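Paternally-expressed GENE 3 protein (Homo sapiens, PDB 4BHX) acts in p53- and TNF-linked cell-death pathways as a zinc-finger protein, and is represented here by the SCAN domain through which it homo- or heterodimerises. Local coordinates at residues Phe8-Phe13 / Val54-Leu59; Leu16-Val19 / Gly23-Lys26; Lys73-Glu76 / Lys80-Thr83. One frame throughout, in Å; residues are numbered along the deposited sequence.

Contact 1: Phe8-Phe13 / Val54-Leu59; sequences FFHQRF and VLEQYL. With EDO (1,2-ethanediol), chain G; EDO (1,2-ethanediol), chain K.
A single polar bridge, from the H10 imidazole to the E56 carboxylate, makes the whole contact between 8-13 and 54-59. The two helical segments stay well apart, with the CA atoms of H10 and E56 9.8 Å from each other, and the gap is crossed by these two side chains reaching out from both sides. NE2 of H10 donates to OE2 of E56 at 2.6 Å, with a nearly straight N-H...O angle of 166°. The oxygen sits at the ring edge, in the imidazole plane, whereas the donor reaches it from well above the carboxylate plane. The planes of ring and carboxylate are turned 64° against each other. The E56 chain is extended (chi1 -179°), which carries the acid directly across to the histidine.

Neither group depends on this bond alone. ND1 of H10 pairs with OE1 of E7, while OE1 of E56 forms a salt bridge with R14, so the ring is held at both nitrogens and the acid at both oxygens. Bonding to two acids may favour a doubly protonated, positively charged imidazole. Away from the bridge, Q11 OE1 accepts from O1 of a bound ethanediol, probably taken up from the crystallisation liquor, at 2.6 Å.

The bridge joins helix 6-15 to helix 46-61. W38 of helix 24-39 lies beside both of its ends, stacking on the H10 ring and touching E56, while on the 54-59 segment V54, L55, Y58 and L59 touch helix 78-85.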
loop_
_atom_site.group_PDB
_atom_site.type_symbol
_atom_site.label_atom_id
_atom_site.label_comp_id
_atom_site.label_asym_id
_atom_site.label_seq_id
_atom_site.Cartn_x
_atom_site.Cartn_y
_atom_site.Cartn_z
ATOM N N PHE A 8 2.342 -7.399 -3.822
ATOM C CA PHE A 8 3.718 -7.893 -3.956
ATOM C C PHE A 8 4.630 -6.750 -4.435
ATOM O O PHE A 8 5.724 -6.489 -3.866
ATOM C CB PHE A 8 3.820 -9.040 -4.995
ATOM C CG PHE A 8 5.203 -9.372 -5.367
ATOM C CD1 PHE A 8 5.921 -10.320 -4.647
ATOM C CD2 PHE A 8 5.790 -8.800 -6.485
ATOM C CE1 PHE A 8 7.219 -10.630 -4.977
ATOM C CE2 PHE A 8 7.094 -9.092 -6.790
ATOM C CZ PHE A 8 7.810 -9.995 -6.053
ATOM N N PHE A 9 4.137 -6.012 -5.393
ATOM C CA PHE A 9 4.935 -4.855 -5.920
ATOM C C PHE A 9 4.995 -3.676 -4.942
ATOM O O PHE A 9 6.060 -3.094 -4.789
ATOM C CB PHE A 9 4.432 -4.394 -7.274
ATOM C CG PHE A 9 4.713 -5.399 -8.364
ATOM C CD1 PHE A 9 5.990 -5.512 -8.910
ATOM C CD2 PHE A 9 3.735 -6.253 -8.797
ATOM C CE1 PHE A 9 6.277 -6.453 -9.854
ATOM C CE2 PHE A 9 4.016 -7.235 -9.796
ATOM C CZ PHE A 9 5.283 -7.324 -10.298
ATOM N N HIS A 10 3.896 -3.414 -4.263
ATOM C CA HIS A 10 3.887 -2.423 -3.176
ATOM C C HIS A 10 4.916 -2.718 -2.177
ATOM O O HIS A 10 5.658 -1.848 -1.784
ATOM C CB HIS A 10 2.538 -2.491 -2.544
ATOM C CG HIS A 10 2.381 -1.631 -1.362
ATOM N ND1 HIS A 10 1.470 -1.915 -0.374
ATOM C CD2 HIS A 10 3.023 -0.497 -0.981
ATOM C CE1 HIS A 10 1.528 -0.967 0.549
ATOM N NE2 HIS A 10 2.468 -0.113 0.211
ATOM N N GLN A 11 5.009 -3.985 -1.727
ATOM C CA GLN A 11 6.022 -4.365 -0.743
ATOM C C GLN A 11 7.426 -4.257 -1.333
ATOM O O GLN A 11 8.352 -3.737 -0.657
ATOM C CB GLN A 11 5.737 -5.776 -0.181
ATOM C CG GLN A 11 4.493 -5.772 0.702
ATOM C CD GLN A 11 3.889 -7.158 0.973
ATOM O OE1 GLN A 11 4.601 -8.164 0.944
ATOM N NE2 GLN A 11 2.579 -7.198 1.330
ATOM N N ARG A 12 7.644 -4.703 -2.576
ATOM C CA ARG A 12 8.979 -4.571 -3.128
ATOM C C ARG A 12 9.419 -3.062 -3.249
ATOM O O ARG A 12 10.595 -2.744 -3.037
ATOM C CB ARG A 12 9.125 -5.218 -4.496
ATOM C CG ARG A 12 8.807 -6.705 -4.579
ATOM C CD ARG A 12 9.840 -7.552 -3.877
ATOM N NE ARG A 12 10.008 -7.384 -2.442
ATOM C CZ ARG A 12 9.279 -7.953 -1.484
ATOM N NH1 ARG A 12 8.207 -8.710 -1.748
ATOM N NH2 ARG A 12 9.623 -7.712 -0.215
ATOM N N PHE A 13 8.490 -2.218 -3.668
ATOM C CA PHE A 13 8.748 -0.785 -3.821
ATOM C C PHE A 13 9.233 -0.196 -2.484
ATOM O O PHE A 13 10.233 0.537 -2.425
ATOM C CB PHE A 13 7.448 -0.112 -4.317
ATOM C CG PHE A 13 7.515 1.424 -4.378
ATOM C CD1 PHE A 13 8.477 2.074 -5.166
ATOM C CD2 PHE A 13 6.641 2.211 -3.607
ATOM C CE1 PHE A 13 8.523 3.491 -5.175
ATOM C CE2 PHE A 13 6.673 3.645 -3.665
ATOM C CZ PHE A 13 7.641 4.257 -4.438
ATOM N N VAL A 54 -3.767 7.225 0.952
ATOM C CA VAL A 54 -4.426 7.477 2.219
ATOM C C VAL A 54 -4.657 6.145 2.965
ATOM O O VAL A 54 -4.340 6.010 4.153
ATOM C CB VAL A 54 -5.742 8.239 2.035
ATOM C CG1 VAL A 54 -6.570 8.277 3.318
ATOM C CG2 VAL A 54 -5.511 9.630 1.529
ATOM N N LEU A 55 -5.170 5.143 2.252
ATOM C CA LEU A 55 -5.314 3.814 2.860
ATOM C C LEU A 55 -3.991 3.230 3.396
ATOM O O LEU A 55 -3.981 2.754 4.559
ATOM C CB LEU A 55 -6.016 2.861 1.887
ATOM C CG LEU A 55 -6.184 1.412 2.467
ATOM C CD1 LEU A 55 -7.145 1.442 3.631
ATOM C CD2 LEU A 55 -6.609 0.536 1.307
ATOM N N GLU A 56 -2.887 3.350 2.633
ATOM C CA GLU A 56 -1.593 2.865 3.012
ATOM C C GLU A 56 -1.152 3.491 4.336
ATOM O O GLU A 56 -0.714 2.785 5.278
ATOM C CB GLU A 56 -0.529 3.148 1.975
ATOM C CG GLU A 56 0.833 2.617 2.387
ATOM C CD GLU A 56 1.973 3.023 1.491
ATOM O OE1 GLU A 56 1.943 4.123 0.792
ATOM O OE2 GLU A 56 2.911 2.190 1.392
ATOM N N GLN A 57 -1.317 4.802 4.426
ATOM C CA GLN A 57 -0.938 5.551 5.651
ATOM C C GLN A 57 -1.845 5.183 6.840
ATOM O O GLN A 57 -1.368 4.865 7.912
ATOM C CB GLN A 57 -0.864 7.064 5.358
ATOM C CG GLN A 57 -0.408 7.844 6.596
ATOM C CD GLN A 57 0.984 7.530 7.024
ATOM O OE1 GLN A 57 1.853 7.173 6.207
ATOM N NE2 GLN A 57 1.231 7.646 8.302
ATOM N N TYR A 58 -3.159 5.099 6.607
ATOM C CA TYR A 58 -4.127 4.743 7.628
ATOM C C TYR A 58 -3.816 3.389 8.246
ATOM O O TYR A 58 -3.790 3.286 9.497
ATOM C CB TYR A 58 -5.580 4.776 7.119
ATOM C CG TYR A 58 -6.664 5.143 8.159
ATOM C CD1 TYR A 58 -6.558 4.771 9.518
ATOM C CD2 TYR A 58 -7.823 5.809 7.758
ATOM C CE1 TYR A 58 -7.536 5.126 10.447
ATOM C CE2 TYR A 58 -8.777 6.214 8.668
ATOM C CZ TYR A 58 -8.655 5.829 10.009
ATOM O OH TYR A 58 -9.630 6.226 10.886
ATOM N N LEU A 59 -3.510 2.398 7.407
ATOM C CA LEU A 59 -3.194 1.050 7.876
ATOM C C LEU A 59 -1.982 1.060 8.841
ATOM O O LEU A 59 -1.952 0.292 9.827
ATOM C CB LEU A 59 -2.976 0.113 6.701
ATOM C CG LEU A 59 -4.283 -0.170 5.920
ATOM C CD1 LEU A 59 -3.883 -1.039 4.735
ATOM C CD2 LEU A 59 -5.361 -0.840 6.810
HETATM C C1 EDO G . -0.938 -2.658 8.641
HETATM O O1 EDO G . -0.926 -3.140 7.281
HETATM C C2 EDO G . -2.089 -3.148 9.506
HETATM O O2 EDO G . -2.697 -2.003 10.113
HETATM C C1 EDO K . 1.850 -10.377 -0.438
HETATM O O1 EDO K . 3.179 -9.823 -0.523
HETATM C C2 EDO K . 1.404 -10.674 -1.849
HETATM O O2 EDO K . 2.259 -11.718 -2.367
#

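Contact 2: Leu16-Val19 / Gly23-Lys26; sequences LIYV and GPRK. With EDO (1,2-ethanediol), chain I.
The backbone closes back on itself where V19 meets G23: the amide N of G23 donates to O of V19 at 3.0 Å, in a nearly straight bond of 174°. A carbonyl bonded to the amide four residues on is the hydrogen-bonding pattern of an alpha-turn, and here it shapes the link between helices 6-15 and 24-39 of the SCAN domain. L16 has already left helical geometry at the end of the first helix, and 16-19 runs on as irregular chain. The CA atoms of V19 and G23 lie 6.3 Å apart, the nearest pair across the contact. G23 takes the N-cap position with a positive phi of 86°, a conformation readily available to a residue without a side chain, and its carbonyl O accepts from OG1 of T27 one turn into helix 24-39. P24 follows as the first helical residue; its ring nitrogen carries no hydrogen, which costs nothing where no preceding turn offers a carbonyl.

Among the side chains, Y18 does the work. Its CG stands anti to the backbone N (chi1 -171°), and the far end of the phenol draws closer to the second segment than its CB does. The hydroxyl then lies against the pyrrolidine ring of P24, and OH of Y18 also comes within 3.8 Å of C of G23. Beyond the two segments, Y18 touches T27, and its OH has a weak hydrogen bond to a bound di(hydroxyethyl)ether. The closest side-chain approach is made by OH of Y18 to CG of P24, 3.4 Å.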
loop_
_atom_site.group_PDB
_atom_site.type_symbol
_atom_site.label_atom_id
_atom_site.label_comp_id
_atom_site.label_asym_id
_atom_site.label_seq_id
_atom_site.Cartn_x
_atom_site.Cartn_y
_atom_site.Cartn_z
ATOM N N LEU A 16 12.805 -2.097 -1.222
ATOM C CA LEU A 16 14.029 -2.018 -2.010
ATOM C C LEU A 16 15.075 -1.202 -1.279
ATOM O O LEU A 16 14.736 -0.229 -0.677
ATOM C CB LEU A 16 13.767 -1.322 -3.329
ATOM C CG LEU A 16 14.935 -1.391 -4.275
ATOM C CD1 LEU A 16 14.893 -2.725 -4.965
ATOM C CD2 LEU A 16 14.951 -0.310 -5.300
ATOM N N ILE A 17 16.327 -1.650 -1.318
ATOM C CA ILE A 17 17.488 -1.018 -0.658
ATOM C C ILE A 17 18.413 -0.406 -1.702
ATOM O O ILE A 17 18.505 -0.882 -2.831
ATOM C CB ILE A 17 18.295 -2.086 0.103
ATOM C CG1 ILE A 17 17.421 -2.797 1.124
ATOM C CG2 ILE A 17 19.523 -1.527 0.801
ATOM C CD1 ILE A 17 16.664 -1.896 2.028
ATOM N N TYR A 18 19.143 0.625 -1.306
ATOM C CA TYR A 18 20.097 1.253 -2.171
ATOM C C TYR A 18 21.388 0.382 -2.174
ATOM O O TYR A 18 22.010 0.205 -1.126
ATOM C CB TYR A 18 20.415 2.667 -1.640
ATOM C CG TYR A 18 21.227 3.425 -2.592
ATOM C CD1 TYR A 18 20.635 4.082 -3.623
ATOM C CD2 TYR A 18 22.622 3.408 -2.527
ATOM C CE1 TYR A 18 21.389 4.760 -4.560
ATOM C CE2 TYR A 18 23.387 4.037 -3.466
ATOM C CZ TYR A 18 22.742 4.728 -4.475
ATOM O OH TYR A 18 23.443 5.429 -5.354
ATOM N N VAL A 19 21.777 -0.102 -3.346
ATOM C CA VAL A 19 22.962 -0.937 -3.516
ATOM C C VAL A 19 23.954 -0.066 -4.368
ATOM O O VAL A 19 23.724 0.240 -5.537
ATOM C CB VAL A 19 22.609 -2.279 -4.212
ATOM C CG1 VAL A 19 23.842 -3.133 -4.411
ATOM C CG2 VAL A 19 21.544 -3.083 -3.428
ATOM N N GLY A 23 23.972 1.535 -8.218
ATOM C CA GLY A 23 24.067 2.959 -8.382
ATOM C C GLY A 23 22.744 3.674 -8.599
ATOM O O GLY A 23 21.694 3.052 -8.752
ATOM N N PRO A 24 22.814 4.998 -8.692
ATOM C CA PRO A 24 21.646 5.858 -8.658
ATOM C C PRO A 24 20.683 5.802 -9.818
ATOM O O PRO A 24 19.450 5.828 -9.592
ATOM C CB PRO A 24 22.227 7.273 -8.525
ATOM C CG PRO A 24 23.704 7.105 -8.348
ATOM C CD PRO A 24 24.054 5.775 -8.895
ATOM N N ARG A 25 21.193 5.704 -11.033
ATOM C CA ARG A 25 20.300 5.654 -12.195
ATOM C C ARG A 25 19.502 4.338 -12.281
ATOM O O ARG A 25 18.298 4.321 -12.529
ATOM C CB ARG A 25 21.119 5.864 -13.479
ATOM C CG ARG A 25 20.329 5.686 -14.755
ATOM C CD ARG A 25 19.201 6.679 -14.943
ATOM N NE ARG A 25 19.590 8.102 -14.873
ATOM C CZ ARG A 25 18.722 9.122 -14.958
ATOM N NH1 ARG A 25 17.421 8.889 -15.152
ATOM N NH2 ARG A 25 19.124 10.384 -14.858
ATOM N N LYS A 26 20.179 3.231 -12.066
ATOM C CA LYS A 26 19.503 1.941 -12.112
ATOM C C LYS A 26 18.547 1.793 -10.923
ATOM O O LYS A 26 17.513 1.167 -11.024
ATOM C CB LYS A 26 20.533 0.824 -12.136
ATOM C CG LYS A 26 21.194 0.679 -13.503
ATOM C CD LYS A 26 22.118 -0.544 -13.556
ATOM C CE LYS A 26 23.356 -0.238 -14.425
ATOM N NZ LYS A 26 24.119 -1.431 -14.926
HETATM C C1 EDO I . 25.963 -2.699 -12.614
HETATM O O1 EDO I . 25.915 -1.259 -12.639
HETATM C C2 EDO I . 24.869 -3.252 -11.715
HETATM O O2 EDO I . 23.847 -3.927 -12.456
#

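Contact 3: Lys73-Glu76 / Lys80-Thr83; sequences KKPE and KLVT
P75 and L81 form the apolar, buried part of this contact, while E76 and K80 carry its polar rim. The CA atoms of P75 and L81 lie 5.6 Å apart, the nearest pair between the segments, and CB of P75 points toward the helix that holds L81. CG of the proline meets CD1 of L81 at 3.9 Å, the two side chains slanting past each other. The neighbouring ring atom, CB of P75, rests against the aliphatic stem of K80, 3.7 Å from CG of that lysine. The ring thus touches a leucine branch at CG and a lysine methylene at CB. V70 of helix 67-73 touches both P75 and L81, and L55, Y58 and L59 of helix 46-61 pack on L81, so this part continues into the interior of the domain.

Toward the outside the contact becomes charged. K80 passes the proline with CB and CG, then, bent at chi2 and chi4, brings NZ to E76, whose side chain turns back although its CB points away from the helix. NZ of K80 and OE1 of E76 form a salt bridge, but the modelled separation of 2.4 Å is too short to be trusted in detail. The two side chains cross at about a right angle, and E76 belongs to the exposed surface. The CB of K74 points away from helix 78-85, and its NZ bonds to O of R71 in the preceding helix.

Within the second segment, OG1 of T83 donates to O of K80 at 2.7 Å, on a lone pair in the carbonyl plane. Together the two segments form a short helix-loop-helix connection, in which the loop after helix 67-73 folds onto helix 78-85 of the all-helical SCAN domain.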
loop_
_atom_site.group_PDB
_atom_site.type_symbol
_atom_site.label_atom_id
_atom_site.label_comp_id
_atom_site.label_asym_id
_atom_site.label_seq_id
_atom_site.Cartn_x
_atom_site.Cartn_y
_atom_site.Cartn_z
ATOM N N LYS A 73 -9.312 -9.023 8.358
ATOM C CA LYS A 73 -10.421 -8.557 7.572
ATOM C C LYS A 73 -10.087 -8.015 6.155
ATOM O O LYS A 73 -10.955 -8.041 5.275
ATOM C CB LYS A 73 -11.136 -7.461 8.314
ATOM C CG LYS A 73 -12.597 -7.388 7.946
ATOM C CD LYS A 73 -13.377 -8.508 8.611
ATOM C CE LYS A 73 -14.515 -7.901 9.410
ATOM N NZ LYS A 73 -15.818 -7.804 8.656
ATOM N N LYS A 74 -8.865 -7.533 5.938
ATOM C CA LYS A 74 -8.502 -6.845 4.675
ATOM C C LYS A 74 -9.583 -5.873 4.190
ATOM O O LYS A 74 -10.258 -6.130 3.194
ATOM C CB LYS A 74 -8.243 -7.848 3.543
ATOM C CG LYS A 74 -7.523 -9.138 3.900
ATOM C CD LYS A 74 -6.009 -9.012 3.916
ATOM C CE LYS A 74 -5.350 -10.384 3.911
ATOM N NZ LYS A 74 -5.943 -11.301 4.923
ATOM N N PRO A 75 -9.754 -4.739 4.858
ATOM C CA PRO A 75 -10.639 -3.824 4.196
ATOM C C PRO A 75 -9.922 -3.375 2.916
ATOM O O PRO A 75 -8.691 -3.176 2.922
ATOM C CB PRO A 75 -10.735 -2.659 5.167
ATOM C CG PRO A 75 -9.406 -2.657 5.846
ATOM C CD PRO A 75 -8.970 -4.097 5.924
ATOM N N GLU A 76 -10.640 -3.256 1.810
ATOM C CA GLU A 76 -9.934 -2.998 0.569
ATOM C C GLU A 76 -9.962 -1.528 0.215
ATOM O O GLU A 76 -9.253 -1.140 -0.703
ATOM C CB GLU A 76 -10.383 -3.908 -0.592
ATOM C CG GLU A 76 -11.574 -3.426 -1.386
ATOM C CD GLU A 76 -12.837 -3.493 -0.576
ATOM O OE1 GLU A 76 -13.190 -4.628 -0.194
ATOM O OE2 GLU A 76 -13.458 -2.431 -0.303
ATOM N N LYS A 80 -14.436 1.427 4.240
ATOM C CA LYS A 80 -14.616 0.182 4.857
ATOM C C LYS A 80 -13.951 0.273 6.220
ATOM O O LYS A 80 -14.623 0.171 7.260
ATOM C CB LYS A 80 -13.927 -0.791 3.990
ATOM C CG LYS A 80 -14.301 -2.216 4.180
ATOM C CD LYS A 80 -14.403 -2.844 2.789
ATOM C CE LYS A 80 -14.632 -4.348 2.862
ATOM N NZ LYS A 80 -13.630 -5.134 2.082
ATOM N N LEU A 81 -12.637 0.550 6.189
ATOM C CA LEU A 81 -11.777 0.587 7.369
ATOM C C LEU A 81 -12.402 1.429 8.451
ATOM O O LEU A 81 -12.417 1.017 9.605
ATOM C CB LEU A 81 -10.342 1.120 6.973
ATOM C CG LEU A 81 -9.263 1.286 8.057
ATOM C CD1 LEU A 81 -8.990 -0.017 8.754
ATOM C CD2 LEU A 81 -7.948 1.886 7.522
ATOM N N VAL A 82 -12.925 2.592 8.085
ATOM C CA VAL A 82 -13.545 3.510 9.007
ATOM C C VAL A 82 -14.811 2.944 9.654
ATOM O O VAL A 82 -15.073 3.178 10.851
ATOM C CB VAL A 82 -13.951 4.820 8.326
ATOM C CG1 VAL A 82 -15.025 5.544 9.147
ATOM C CG2 VAL A 82 -12.739 5.716 8.154
ATOM N N THR A 83 -15.607 2.218 8.879
ATOM C CA THR A 83 -16.888 1.705 9.423
ATOM C C THR A 83 -16.578 0.514 10.303
ATOM O O THR A 83 -17.139 0.346 11.406
ATOM C CB THR A 83 -17.876 1.338 8.313
ATOM O OG1 THR A 83 -17.302 0.362 7.428
ATOM C CG2 THR A 83 -18.257 2.610 7.558
#

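Overall arrangement
Contact 1 bridges two helices distant in sequence, 6-15 and 46-61, whereas contacts 2 and 3 lie at joins between successive helices of the same SCAN domain. Contact 1 lies about 2 Å from the centre of the chain. Contact 2 is nested along the chain inside the loop that contact 1 closes; it sits at the join of helices 6-15 and 24-39, its centre about 20 Å from that of contact 1. Contact 3 follows later in sequence and lies across the chain's centre from contact 2, their centres about 34 Å apart. Contacts 1 and 3, with centres about 15 Å apart, touch directly through helices 46-61 and 78-85 in the domain that mediates dimerisation.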